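Local coordinates for protein dTDP-4-dehydrorhamnose 3,5-epimerase (Sulfolobus tokodaii, PDB 2B9U) that probably catalyses the epimerization at two sugar carbons of dTDP-4-dehydro-6-deoxy-glucose, a step on the route to dTDP-L-rhamnose, and belongs to the cupin superfamily, at residues A[52-57]-A[152-157]; A[8-13]-A[96-101]. All coordinates share one frame; numbering follows the deposited sequence.

Contact 1 of 2, residues A[52-57]-A[152-157]; sequences SRKGVV and WPIKEV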
loop_
_atom_site.group_PDB
_atom_site.type_symbol
_atom_site.label_atom_id
_atom_site.label_comp_id
_atom_site.label_asym_id
_atom_site.label_seq_id
_atom_site.Cartn_x
_atom_site.Cartn_y
_atom_site.Cartn_z
ATOM N N SER A 52 1.360 11.791 9.058
ATOM C CA SER A 52 1.424 13.227 9.175
ATOM C C SER A 52 0.423 13.681 10.223
ATOM O O SER A 52 -0.754 13.350 10.144
ATOM C CB SER A 52 1.139 13.888 7.816
ATOM O OG SER A 52 2.001 13.348 6.810
ATOM N N ARG A 53 0.905 14.437 11.201
ATOM C CA ARG A 53 0.050 15.043 12.218
ATOM C C ARG A 53 -0.763 16.136 11.567
ATOM O O ARG A 53 -0.337 16.695 10.566
ATOM C CB ARG A 53 0.906 15.604 13.358
ATOM C CG ARG A 53 1.565 14.508 14.174
ATOM C CD ARG A 53 2.673 15.011 15.067
ATOM N NE ARG A 53 3.266 13.897 15.813
ATOM C CZ ARG A 53 4.137 14.021 16.812
ATOM N NH1 ARG A 53 4.534 15.222 17.226
ATOM N NH2 ARG A 53 4.607 12.933 17.408
ATOM N N LYS A 54 -1.928 16.438 12.131
ATOM C CA LYS A 54 -2.800 17.492 11.606
ATOM C C LYS A 54 -2.064 18.810 11.369
ATOM O O LYS A 54 -1.313 19.292 12.227
ATOM C CB LYS A 54 -3.989 17.706 12.540
ATOM C CG LYS A 54 -4.961 18.813 12.144
ATOM C CD LYS A 54 -6.181 18.850 13.076
ATOM C CE LYS A 54 -7.047 20.090 12.814
ATOM N NZ LYS A 54 -8.210 20.224 13.764
ATOM N N GLY A 55 -2.286 19.381 10.184
ATOM C CA GLY A 55 -1.695 20.655 9.813
ATOM C C GLY A 55 -0.390 20.533 9.058
ATOM O O GLY A 55 0.105 21.525 8.497
ATOM N N VAL A 56 0.180 19.330 9.054
ATOM C CA VAL A 56 1.433 19.085 8.344
ATOM C C VAL A 56 1.228 19.357 6.856
ATOM O O VAL A 56 0.196 18.987 6.299
ATOM C CB VAL A 56 1.973 17.637 8.608
ATOM C CG1 VAL A 56 2.953 17.192 7.531
ATOM C CG2 VAL A 56 2.609 17.563 9.994
ATOM N N VAL A 57 2.199 20.030 6.241
ATOM C CA VAL A 57 2.266 20.168 4.796
ATOM C C VAL A 57 3.526 19.471 4.305
ATOM O O VAL A 57 4.602 19.664 4.879
ATOM C CB VAL A 57 2.313 21.662 4.381
ATOM C CG1 VAL A 57 2.537 21.798 2.872
ATOM C CG2 VAL A 57 1.045 22.391 4.822
ATOM N N TRP A 152 -3.742 26.764 1.713
ATOM C CA TRP A 152 -4.048 25.595 2.535
ATOM C C TRP A 152 -5.035 25.995 3.629
ATOM O O TRP A 152 -4.957 27.116 4.131
ATOM C CB TRP A 152 -2.761 25.064 3.177
ATOM C CG TRP A 152 -1.696 24.635 2.169
ATOM C CD1 TRP A 152 -0.538 25.294 1.865
ATOM C CD2 TRP A 152 -1.716 23.464 1.348
ATOM N NE1 TRP A 152 0.161 24.612 0.905
ATOM C CE2 TRP A 152 -0.531 23.477 0.573
ATOM C CE3 TRP A 152 -2.614 22.399 1.196
ATOM C CZ2 TRP A 152 -0.220 22.464 -0.339
ATOM C CZ3 TRP A 152 -2.303 21.393 0.286
ATOM C CH2 TRP A 152 -1.118 21.437 -0.475
ATOM N N PRO A 153 -5.962 25.086 4.003
ATOM C CA PRO A 153 -7.008 25.463 4.982
ATOM C C PRO A 153 -6.576 25.568 6.454
ATOM O O PRO A 153 -7.160 26.353 7.209
ATOM C CB PRO A 153 -8.081 24.380 4.796
ATOM C CG PRO A 153 -7.343 23.202 4.253
ATOM C CD PRO A 153 -6.119 23.703 3.518
ATOM N N ILE A 154 -5.571 24.803 6.869
ATOM C CA ILE A 154 -5.137 24.824 8.270
ATOM C C ILE A 154 -3.988 25.808 8.455
ATOM O O ILE A 154 -3.004 25.794 7.699
ATOM C CB ILE A 154 -4.813 23.410 8.806
ATOM C CG1 ILE A 154 -6.086 22.555 8.810
ATOM C CG2 ILE A 154 -4.206 23.470 10.221
ATOM C CD1 ILE A 154 -5.830 21.073 8.941
ATOM N N LYS A 155 -4.152 26.655 9.469
ATOM C CA LYS A 155 -3.298 27.789 9.764
ATOM C C LYS A 155 -2.022 27.344 10.475
ATOM O O LYS A 155 -0.936 27.877 10.222
ATOM C CB LYS A 155 -4.091 28.752 10.665
ATOM C CG LYS A 155 -3.517 30.144 10.865
ATOM C CD LYS A 155 -4.606 31.050 11.479
ATOM C CE LYS A 155 -5.677 31.450 10.418
ATOM N NZ LYS A 155 -7.104 31.262 10.880
ATOM N N GLU A 156 -2.157 26.359 11.359
ATOM C CA GLU A 156 -1.013 25.819 12.100
ATOM C C GLU A 156 -0.261 24.822 11.228
ATOM O O GLU A 156 -0.313 23.621 11.445
ATOM C CB GLU A 156 -1.458 25.180 13.421
ATOM C CG GLU A 156 -2.418 26.036 14.274
ATOM C CD GLU A 156 -3.812 26.197 13.657
ATOM O OE1 GLU A 156 -4.218 25.344 12.832
ATOM O OE2 GLU A 156 -4.505 27.187 14.002
ATOM N N VAL A 157 0.436 25.354 10.231
ATOM C CA VAL A 157 1.199 24.564 9.276
ATOM C C VAL A 157 2.462 23.980 9.930
ATOM O O VAL A 157 3.214 24.704 10.604
ATOM C CB VAL A 157 1.570 25.424 8.041
ATOM C CG1 VAL A 157 2.722 24.800 7.223
ATOM C CG2 VAL A 157 0.331 25.700 7.169
HETATM O O HOH W 1 -1.238 21.845 13.251
#

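Contact 2 of 2, residues A[8-13]-A[96-101]; sequences LGMGII and KYVKAE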
loop_
_atom_site.group_PDB
_atom_site.type_symbol
_atom_site.label_atom_id
_atom_site.label_comp_id
_atom_site.label_asym_id
_atom_site.label_seq_id
_atom_site.Cartn_x
_atom_site.Cartn_y
_atom_site.Cartn_z
ATOM N N LEU A 8 -9.814 14.410 -13.985
ATOM C CA LEU A 8 -9.850 15.708 -13.311
ATOM C C LEU A 8 -9.152 16.819 -14.106
ATOM O O LEU A 8 -9.048 17.957 -13.647
ATOM C CB LEU A 8 -9.293 15.602 -11.883
ATOM C CG LEU A 8 -9.893 14.547 -10.928
ATOM C CD1 LEU A 8 -9.358 14.771 -9.538
ATOM C CD2 LEU A 8 -11.436 14.522 -10.879
ATOM N N GLY A 9 -8.695 16.486 -15.311
ATOM C CA GLY A 9 -7.950 17.421 -16.144
ATOM C C GLY A 9 -6.460 17.150 -16.152
ATOM O O GLY A 9 -5.897 16.714 -15.146
ATOM N N MET A 10 -5.832 17.399 -17.303
ATOM C CA MET A 10 -4.359 17.414 -17.476
ATOM C C MET A 10 -3.672 16.062 -17.283
ATOM O O MET A 10 -2.463 16.015 -17.102
ATOM C CB MET A 10 -3.665 18.445 -16.560
ATOM C CG MET A 10 -4.361 19.764 -16.312
ATOM S SD MET A 10 -3.337 20.780 -15.212
ATOM C CE MET A 10 -4.147 20.553 -13.635
ATOM N N GLY A 11 -4.433 14.974 -17.305
ATOM C CA GLY A 11 -3.884 13.643 -17.054
ATOM C C GLY A 11 -4.062 13.136 -15.629
ATOM O O GLY A 11 -3.666 12.013 -15.309
ATOM N N ILE A 12 -4.674 13.959 -14.780
ATOM C CA ILE A 12 -4.934 13.612 -13.375
ATOM C C ILE A 12 -6.233 12.810 -13.347
ATOM O O ILE A 12 -7.220 13.191 -13.997
ATOM C CB ILE A 12 -5.052 14.890 -12.468
ATOM C CG1 ILE A 12 -3.820 15.799 -12.605
ATOM C CG2 ILE A 12 -5.333 14.533 -10.987
ATOM C CD1 ILE A 12 -2.555 15.263 -11.979
ATOM N N ILE A 13 -6.226 11.697 -12.607
ATOM C CA ILE A 13 -7.356 10.794 -12.574
ATOM C C ILE A 13 -7.718 10.461 -11.132
ATOM O O ILE A 13 -6.845 10.148 -10.320
ATOM C CB ILE A 13 -7.082 9.480 -13.365
ATOM C CG1 ILE A 13 -6.783 9.785 -14.847
ATOM C CG2 ILE A 13 -8.280 8.547 -13.264
ATOM C CD1 ILE A 13 -6.571 8.569 -15.728
ATOM N N LYS A 96 -1.192 25.467 -13.409
ATOM C CA LYS A 96 -2.542 25.059 -12.997
ATOM C C LYS A 96 -2.470 23.824 -12.097
ATOM O O LYS A 96 -1.483 23.072 -12.116
ATOM C CB LYS A 96 -3.446 24.788 -14.207
ATOM C CG LYS A 96 -3.628 25.982 -15.157
ATOM C CD LYS A 96 -4.577 27.048 -14.608
ATOM C CE LYS A 96 -4.677 28.244 -15.563
ATOM N NZ LYS A 96 -4.793 27.814 -17.003
ATOM N N TYR A 97 -3.518 23.608 -11.315
ATOM C CA TYR A 97 -3.466 22.563 -10.302
ATOM C C TYR A 97 -4.798 21.886 -10.066
ATOM O O TYR A 97 -5.866 22.476 -10.302
ATOM C CB TYR A 97 -2.892 23.115 -8.987
ATOM C CG TYR A 97 -3.715 24.224 -8.370
ATOM C CD1 TYR A 97 -4.847 23.938 -7.610
ATOM C CD2 TYR A 97 -3.360 25.567 -8.543
ATOM C CE1 TYR A 97 -5.610 24.949 -7.052
ATOM C CE2 TYR A 97 -4.123 26.585 -7.982
ATOM C CZ TYR A 97 -5.243 26.263 -7.230
ATOM O OH TYR A 97 -6.016 27.247 -6.659
ATOM N N VAL A 98 -4.727 20.643 -9.599
ATOM C CA VAL A 98 -5.899 19.891 -9.177
ATOM C C VAL A 98 -5.837 19.708 -7.656
ATOM O O VAL A 98 -4.771 19.423 -7.096
ATOM C CB VAL A 98 -6.003 18.508 -9.918
ATOM C CG1 VAL A 98 -7.119 17.648 -9.350
ATOM C CG2 VAL A 98 -6.215 18.711 -11.411
ATOM N N LYS A 99 -6.981 19.913 -7.006
ATOM C CA LYS A 99 -7.160 19.668 -5.575
ATOM C C LYS A 99 -8.187 18.563 -5.415
ATOM O O LYS A 99 -9.157 18.485 -6.183
ATOM C CB LYS A 99 -7.671 20.929 -4.863
ATOM C CG LYS A 99 -6.688 22.064 -4.795
ATOM C CD LYS A 99 -7.173 23.106 -3.814
ATOM C CE LYS A 99 -6.228 24.270 -3.703
ATOM N NZ LYS A 99 -6.752 25.299 -2.741
ATOM N N ALA A 100 -7.954 17.688 -4.442
ATOM C CA ALA A 100 -8.877 16.609 -4.102
ATOM C C ALA A 100 -8.665 16.183 -2.651
ATOM O O ALA A 100 -7.515 16.005 -2.211
ATOM C CB ALA A 100 -8.686 15.400 -5.032
ATOM N N GLU A 101 -9.773 16.040 -1.924
ATOM C CA GLU A 101 -9.763 15.454 -0.593
ATOM C C GLU A 101 -9.769 13.941 -0.674
ATOM O O GLU A 101 -10.717 13.319 -1.185
ATOM C CB GLU A 101 -10.934 15.939 0.274
ATOM C CG GLU A 101 -10.689 15.627 1.768
ATOM C CD GLU A 101 -11.765 16.168 2.689
ATOM O OE1 GLU A 101 -12.359 17.240 2.394
ATOM O OE2 GLU A 101 -12.012 15.514 3.722
#

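Contact 1 of 2, residues A[52-57]-A[152-157]
G55 and I154 meet where a type II beta turn, R53 to V56, lies against the loop 152-157 in the jelly-roll (cupin) fold. The turn leads from strand 44-52 into strand 57-63, and G55 holds its third position with a positive phi of 94°. Its CA lies 3.8 Å from I154 CG2; a side chain here would run into E156 O.

The polar links rest largely on backbone groups and one water. That water donates to K54 O at 2.8 Å and to E156 O at 2.7 Å, so it bridges two carbonyls that could not bond to each other. G55 O receives a CA-H...O contact from V157 CA, 3.3 Å away with an angle of 155° at the hydrogen. The side-chain amide of Q121, on strand 116-122, adds a clamp from outside: its NE2 donates to G55 O while its OE1 accepts from I154 N.

Apolar contacts flank this centre. The extended side chain of K54 crosses that of I154 at about a right angle, CG 4.0 Å from I154 CD1. V57 divides its two methyls: CG2, beside its own backbone N, meets V157 CG1 at 3.8 Å, while CG1, anti to that N (chi1 174°), lies over one face of the W152 indole, displaced from the ring centre. The indole NE1 itself donates to Y147 O, and V57 CG1 is 4.2 Å from W152 CE2.

Contact 2 of 2, residues A[8-13]-A[96-101]
L8 N donates to I12 O over 2.9 Å, closing a beta hairpin whose L8 and I12 side chains both reach V98 on strand 97-103. A type I' turn from G9 to I12 forms its tip, and I12 N bonds back to G9 O at 3.0 Å. The hairpin joins strands 3-9 and 12-22 and lies over an outermost strand of the five-stranded sheet, whose V98 pairs by backbone bonds with A84 instead.

V98 carries the contact through both methyls. CG1, anti to the backbone N (chi1 173°), lies 3.7 Å from L8 CD1, the leucine crossing at about a right angle, and 3.9 Å from I12 CG2. CG2 meets the methionine, M10 CE approaching to 3.6 Å as the two side chains run antiparallel past one another, and I12 CG1 is also near it. The M10 chain bends at chi3 (-101°), which carries CE in over V98 while SD passes K96 CB at 4.1 Å.

An alanine in place of V98 would probably leave M10 CE and L8 CD1 without their closest partners here and open a gap among L8, M10 and I12. L110, A84 and F116 continue the apolar surroundings of I12. With apolar packing as the main link between the segments, their fit is likely to rest on close contact of aliphatic and thioether groups.

Overall arrangement
Both contacts are partly buried, but they occupy different parts of the jelly roll. Contact 1 joins two connecting loops, its centre about 16 Å from the centre of the chain; contact 2 sets a hairpin against a regular strand, its centre about 10 Å from the chain's. The two centres are 21 Å apart and the nearest atoms about 6 Å, without touching. The five-stranded sheet relates them: 52-57 runs into strand 57-63, whereas 96-101 enters strand 97-103, with strands 79-86 and 116-122 between. Chemistry follows place. Where loops meet, backbone carbonyls enlist a water and Q121 alongside apolar packing; between hairpin and strand, aliphatic and thioether groups do the work. R53 and V56 of segment 52-57 also reach the second subunit, which does not touch contact 2.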